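Local coordinates for protein R.Pab1 family restriction endonuclease (Campylobacter coli, PDB 7CFA) that probably recognises a specific DNA sequence as a restriction enzyme and attacks it as a DNA glycosylase, excising a base rather than cutting the backbone directly, at residues 101-112 against 219-230. The protein carries 2 engineered substitutions. Numbering follows the deposited sequence.
Sequences KNFLENNEELIE and GILSNNHRYNVL. Engineered in segment 219-230: Asn228 (natural residue Asp).
Leu104 lies where helix 101-106 packs against helix 223-230, their axes 10.4 Å apart at closest approach and running nearly antiparallel at 152°. Beyond the first helix the chain runs alongside 220-221 in the same direction, where Ile111 N donates to Ile220 O at 2.8 Å and Glu112 N to Leu221 O at 3.0 Å. The pair illustrates how an arginine can close the C-terminal end of a helix from a neighbouring one. NH1 of Arg226 reaches Leu104 O at 2.7 Å and Asn107 O at 2.8 Å, while NE and NH2 grip Asn223 OD1 side-on; two peptide oxygens and one carboxamide oxygen, all near the guanidinium plane, thus hold the group's rotation, and Leu110 CD2 lies over one face. Bends at chi2 (-139°) and chi3 (-56°) bring the guanidinium to that helix end. Leu104 is a knob among Gly219, Arg226, Val229 and Leu230, its CD1 3.6 Å from Val229 CG1. In Asn107, whose OD1 closes an Asx turn with Glu109 N, ND2 donates to Glu109 O and lies 3.3 Å from Ile220 CG2. Ile111 and Leu221 pack on Ile155 of strand 152-159, Val229 packs on helix 208-219, and Ile130 of the second subunit touches Ile220.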
loop_
_atom_site.group_PDB
_atom_site.type_symbol
_atom_site.label_atom_id
_atom_site.label_comp_id
_atom_site.label_asym_id
_atom_site.label_seq_id
_atom_site.Cartn_x
_atom_site.Cartn_y
_atom_site.Cartn_z
ATOM N N LYS A 101 9.066 -30.021 -9.626
ATOM C CA LYS A 101 7.820 -30.404 -10.283
ATOM C C LYS A 101 7.010 -31.358 -9.413
ATOM O O LYS A 101 5.811 -31.150 -9.194
ATOM C CB LYS A 101 8.121 -31.033 -11.644
ATOM C CG LYS A 101 6.892 -31.523 -12.392
ATOM C CD LYS A 101 7.277 -32.157 -13.718
ATOM C CE LYS A 101 6.066 -32.741 -14.428
ATOM N NZ LYS A 101 6.439 -33.367 -15.725
ATOM N N ASN A 102 7.651 -32.413 -8.902
ATOM C CA ASN A 102 6.942 -33.360 -8.048
ATOM C C ASN A 102 6.489 -32.712 -6.747
ATOM O O ASN A 102 5.434 -33.070 -6.211
ATOM C CB ASN A 102 7.825 -34.577 -7.760
ATOM C CG ASN A 102 8.096 -35.407 -9.001
ATOM O OD1 ASN A 102 7.297 -35.423 -9.937
ATOM N ND2 ASN A 102 9.228 -36.105 -9.012
ATOM N N PHE A 103 7.266 -31.760 -6.226
ATOM C CA PHE A 103 6.872 -31.063 -5.007
ATOM C C PHE A 103 5.619 -30.228 -5.230
ATOM O O PHE A 103 4.713 -30.223 -4.387
ATOM C CB PHE A 103 8.021 -30.185 -4.513
ATOM C CG PHE A 103 7.632 -29.234 -3.414
ATOM C CD1 PHE A 103 7.547 -29.669 -2.101
ATOM C CD2 PHE A 103 7.359 -27.905 -3.693
ATOM C CE1 PHE A 103 7.191 -28.797 -1.090
ATOM C CE2 PHE A 103 7.001 -27.029 -2.687
ATOM C CZ PHE A 103 6.918 -27.475 -1.383
ATOM N N LEU A 104 5.547 -29.513 -6.354
ATOM C CA LEU A 104 4.388 -28.670 -6.617
ATOM C C LEU A 104 3.162 -29.497 -6.981
ATOM O O LEU A 104 2.031 -29.057 -6.747
ATOM C CB LEU A 104 4.713 -27.671 -7.726
ATOM C CG LEU A 104 5.829 -26.681 -7.389
ATOM C CD1 LEU A 104 6.118 -25.769 -8.565
ATOM C CD2 LEU A 104 5.465 -25.874 -6.154
ATOM N N GLU A 105 3.364 -30.689 -7.549
ATOM C CA GLU A 105 2.234 -31.547 -7.894
ATOM C C GLU A 105 1.596 -32.148 -6.648
ATOM O O GLU A 105 0.370 -32.297 -6.582
ATOM C CB GLU A 105 2.682 -32.654 -8.849
ATOM C CG GLU A 105 2.987 -32.184 -10.263
ATOM C CD GLU A 105 3.456 -33.311 -11.166
ATOM O OE1 GLU A 105 3.745 -34.410 -10.648
ATOM O OE2 GLU A 105 3.535 -33.099 -12.393
ATOM N N ASN A 106 2.407 -32.499 -5.650
ATOM C CA ASN A 106 1.901 -33.120 -4.435
ATOM C C ASN A 106 1.506 -32.114 -3.361
ATOM O O ASN A 106 0.816 -32.491 -2.408
ATOM C CB ASN A 106 2.944 -34.084 -3.857
ATOM C CG ASN A 106 3.130 -35.326 -4.709
ATOM O OD1 ASN A 106 2.174 -35.858 -5.273
ATOM N ND2 ASN A 106 4.368 -35.797 -4.802
ATOM N N ASN A 107 1.918 -30.855 -3.489
ATOM C CA ASN A 107 1.646 -29.880 -2.442
ATOM C C ASN A 107 0.169 -29.509 -2.403
ATOM O O ASN A 107 -0.485 -29.369 -3.440
ATOM C CB ASN A 107 2.483 -28.618 -2.646
ATOM C CG ASN A 107 2.176 -27.548 -1.612
ATOM O OD1 ASN A 107 1.929 -27.851 -0.444
ATOM N ND2 ASN A 107 2.170 -26.293 -2.043
ATOM N N GLU A 108 -0.350 -29.337 -1.186
ATOM C CA GLU A 108 -1.718 -28.892 -0.970
ATOM C C GLU A 108 -1.824 -27.558 -0.246
ATOM O O GLU A 108 -2.863 -26.898 -0.363
ATOM C CB GLU A 108 -2.506 -29.946 -0.175
ATOM C CG GLU A 108 -2.759 -31.237 -0.933
ATOM C CD GLU A 108 -3.400 -32.300 -0.063
ATOM O OE1 GLU A 108 -2.984 -32.438 1.107
ATOM O OE2 GLU A 108 -4.322 -32.989 -0.546
ATOM N N GLU A 109 -0.793 -27.141 0.485
ATOM C CA GLU A 109 -0.828 -25.904 1.255
ATOM C C GLU A 109 -0.388 -24.743 0.373
ATOM O O GLU A 109 0.763 -24.701 -0.079
ATOM C CB GLU A 109 0.071 -26.011 2.487
ATOM C CG GLU A 109 -0.283 -27.152 3.423
ATOM C CD GLU A 109 0.601 -27.188 4.654
ATOM O OE1 GLU A 109 1.513 -26.340 4.763
ATOM O OE2 GLU A 109 0.384 -28.065 5.516
ATOM N N LEU A 110 -1.299 -23.808 0.128
ATOM C CA LEU A 110 -1.007 -22.610 -0.641
ATOM C C LEU A 110 -0.957 -21.394 0.276
ATOM O O LEU A 110 -1.713 -21.295 1.248
ATOM C CB LEU A 110 -2.049 -22.391 -1.741
ATOM C CG LEU A 110 -2.093 -23.473 -2.815
ATOM C CD1 LEU A 110 -3.241 -23.215 -3.777
ATOM C CD2 LEU A 110 -0.767 -23.544 -3.559
ATOM N N ILE A 111 -0.061 -20.464 -0.057
ATOM C CA ILE A 111 0.166 -19.297 0.791
ATOM C C ILE A 111 -1.087 -18.429 0.871
ATOM O O ILE A 111 -1.486 -17.987 1.954
ATOM C CB ILE A 111 1.379 -18.501 0.275
ATOM C CG1 ILE A 111 2.668 -19.272 0.553
ATOM C CG2 ILE A 111 1.421 -17.103 0.885
ATOM C CD1 ILE A 111 3.916 -18.582 0.056
ATOM N N GLU A 112 -1.726 -18.168 -0.271
ATOM C CA GLU A 112 -2.913 -17.317 -0.272
ATOM C C GLU A 112 -4.109 -17.971 0.408
ATOM O O GLU A 112 -5.092 -17.278 0.689
ATOM C CB GLU A 112 -3.269 -16.915 -1.705
ATOM C CG GLU A 112 -2.249 -15.972 -2.328
ATOM C CD GLU A 112 -2.588 -15.576 -3.752
ATOM O OE1 GLU A 112 -3.647 -16.005 -4.259
ATOM O OE2 GLU A 112 -1.791 -14.833 -4.364
ATOM N N GLY A 219 5.674 -21.278 -6.726
ATOM C CA GLY A 219 4.780 -22.382 -7.031
ATOM C C GLY A 219 3.782 -22.710 -5.940
ATOM O O GLY A 219 2.780 -23.375 -6.218
ATOM N N ILE A 220 4.031 -22.266 -4.707
ATOM C CA ILE A 220 3.110 -22.508 -3.603
ATOM C C ILE A 220 2.329 -21.254 -3.225
ATOM O O ILE A 220 1.624 -21.250 -2.213
ATOM C CB ILE A 220 3.845 -23.073 -2.379
ATOM C CG1 ILE A 220 4.683 -21.980 -1.710
ATOM C CG2 ILE A 220 4.719 -24.249 -2.782
ATOM C CD1 ILE A 220 5.293 -22.398 -0.392
ATOM N N LEU A 221 2.441 -20.188 -4.017
ATOM C CA LEU A 221 1.750 -18.948 -3.683
ATOM C C LEU A 221 0.244 -19.100 -3.863
ATOM O O LEU A 221 -0.539 -18.721 -2.983
ATOM C CB LEU A 221 2.293 -17.804 -4.540
ATOM C CG LEU A 221 2.030 -16.384 -4.044
ATOM C CD1 LEU A 221 2.483 -16.230 -2.602
ATOM C CD2 LEU A 221 2.742 -15.381 -4.934
ATOM N N SER A 222 -0.176 -19.658 -4.993
ATOM C CA SER A 222 -1.588 -19.878 -5.281
ATOM C C SER A 222 -1.694 -20.982 -6.324
ATOM O O SER A 222 -0.687 -21.475 -6.839
ATOM C CB SER A 222 -2.264 -18.594 -5.767
ATOM O OG SER A 222 -1.767 -18.216 -7.038
ATOM N N ASN A 223 -2.933 -21.366 -6.636
ATOM C CA ASN A 223 -3.146 -22.369 -7.674
ATOM C C ASN A 223 -2.753 -21.836 -9.046
ATOM O O ASN A 223 -2.177 -22.568 -9.859
ATOM C CB ASN A 223 -4.602 -22.833 -7.672
ATOM C CG ASN A 223 -4.829 -24.032 -6.770
ATOM O OD1 ASN A 223 -3.967 -24.902 -6.645
ATOM N ND2 ASN A 223 -5.995 -24.083 -6.135
ATOM N N ASN A 224 -3.055 -20.565 -9.324
ATOM C CA ASN A 224 -2.648 -19.980 -10.598
ATOM C C ASN A 224 -1.131 -19.921 -10.713
ATOM O O ASN A 224 -0.568 -20.265 -11.761
ATOM C CB ASN A 224 -3.258 -18.588 -10.761
ATOM C CG ASN A 224 -4.764 -18.629 -10.946
ATOM O OD1 ASN A 224 -5.326 -19.652 -11.333
ATOM N ND2 ASN A 224 -5.424 -17.508 -10.676
ATOM N N HIS A 225 -0.450 -19.498 -9.644
ATOM C CA HIS A 225 1.009 -19.501 -9.645
ATOM C C HIS A 225 1.558 -20.917 -9.756
ATOM O O HIS A 225 2.561 -21.145 -10.443
ATOM C CB HIS A 225 1.542 -18.821 -8.384
ATOM C CG HIS A 225 1.395 -17.332 -8.389
ATOM N ND1 HIS A 225 1.959 -16.533 -9.360
ATOM C CD2 HIS A 225 0.759 -16.496 -7.536
ATOM C CE1 HIS A 225 1.673 -15.269 -9.107
ATOM N NE2 HIS A 225 0.947 -15.219 -8.005
ATOM N N ARG A 226 0.923 -21.878 -9.081
ATOM C CA ARG A 226 1.338 -23.270 -9.216
ATOM C C ARG A 226 1.257 -23.724 -10.666
ATOM O O ARG A 226 2.196 -24.340 -11.186
ATOM C CB ARG A 226 0.476 -24.169 -8.329
ATOM C CG ARG A 226 0.936 -25.620 -8.290
ATOM C CD ARG A 226 -0.241 -26.582 -8.329
ATOM N NE ARG A 226 -1.194 -26.340 -7.249
ATOM C CZ ARG A 226 -1.159 -26.952 -6.068
ATOM N NH1 ARG A 226 -0.216 -27.846 -5.807
ATOM N NH2 ARG A 226 -2.069 -26.667 -5.148
ATOM N N TYR A 227 0.144 -23.416 -11.338
ATOM C CA TYR A 227 -0.034 -23.822 -12.729
ATOM C C TYR A 227 1.012 -23.181 -13.632
ATOM O O TYR A 227 1.579 -23.849 -14.503
ATOM C CB TYR A 227 -1.446 -23.462 -13.196
ATOM C CG TYR A 227 -1.762 -23.856 -14.624
ATOM C CD1 TYR A 227 -2.349 -25.079 -14.913
ATOM C CD2 TYR A 227 -1.482 -22.998 -15.681
ATOM C CE1 TYR A 227 -2.643 -25.442 -16.216
ATOM C CE2 TYR A 227 -1.771 -23.351 -16.984
ATOM C CZ TYR A 227 -2.351 -24.574 -17.246
ATOM O OH TYR A 227 -2.639 -24.927 -18.544
ATOM N N ASN A 228 1.281 -21.886 -13.440
ATOM C CA ASN A 228 2.229 -21.194 -14.306
ATOM C C ASN A 228 3.642 -21.739 -14.132
ATOM O O ASN A 228 4.346 -21.976 -15.122
ATOM C CB ASN A 228 2.193 -19.692 -14.028
ATOM C CG ASN A 228 0.880 -19.056 -14.442
ATOM O OD1 ASN A 228 0.121 -19.629 -15.222
ATOM N ND2 ASN A 228 0.609 -17.864 -13.924
ATOM N N VAL A 229 4.073 -21.944 -12.885
ATOM C CA VAL A 229 5.407 -22.489 -12.641
ATOM C C VAL A 229 5.532 -23.882 -13.246
ATOM O O VAL A 229 6.559 -24.227 -13.844
ATOM C CB VAL A 229 5.721 -22.492 -11.134
ATOM C CG1 VAL A 229 7.031 -23.214 -10.872
ATOM C CG2 VAL A 229 5.788 -21.065 -10.608
ATOM N N LEU A 230 4.487 -24.704 -13.110
ATOM C CA LEU A 230 4.523 -26.037 -13.704
ATOM C C LEU A 230 4.609 -25.974 -15.224
ATOM O O LEU A 230 5.289 -26.804 -15.840
ATOM C CB LEU A 230 3.299 -26.846 -13.264
ATOM C CG LEU A 230 3.339 -27.357 -11.821
ATOM C CD1 LEU A 230 2.029 -28.027 -11.437
ATOM C CD2 LEU A 230 4.509 -28.314 -11.622
#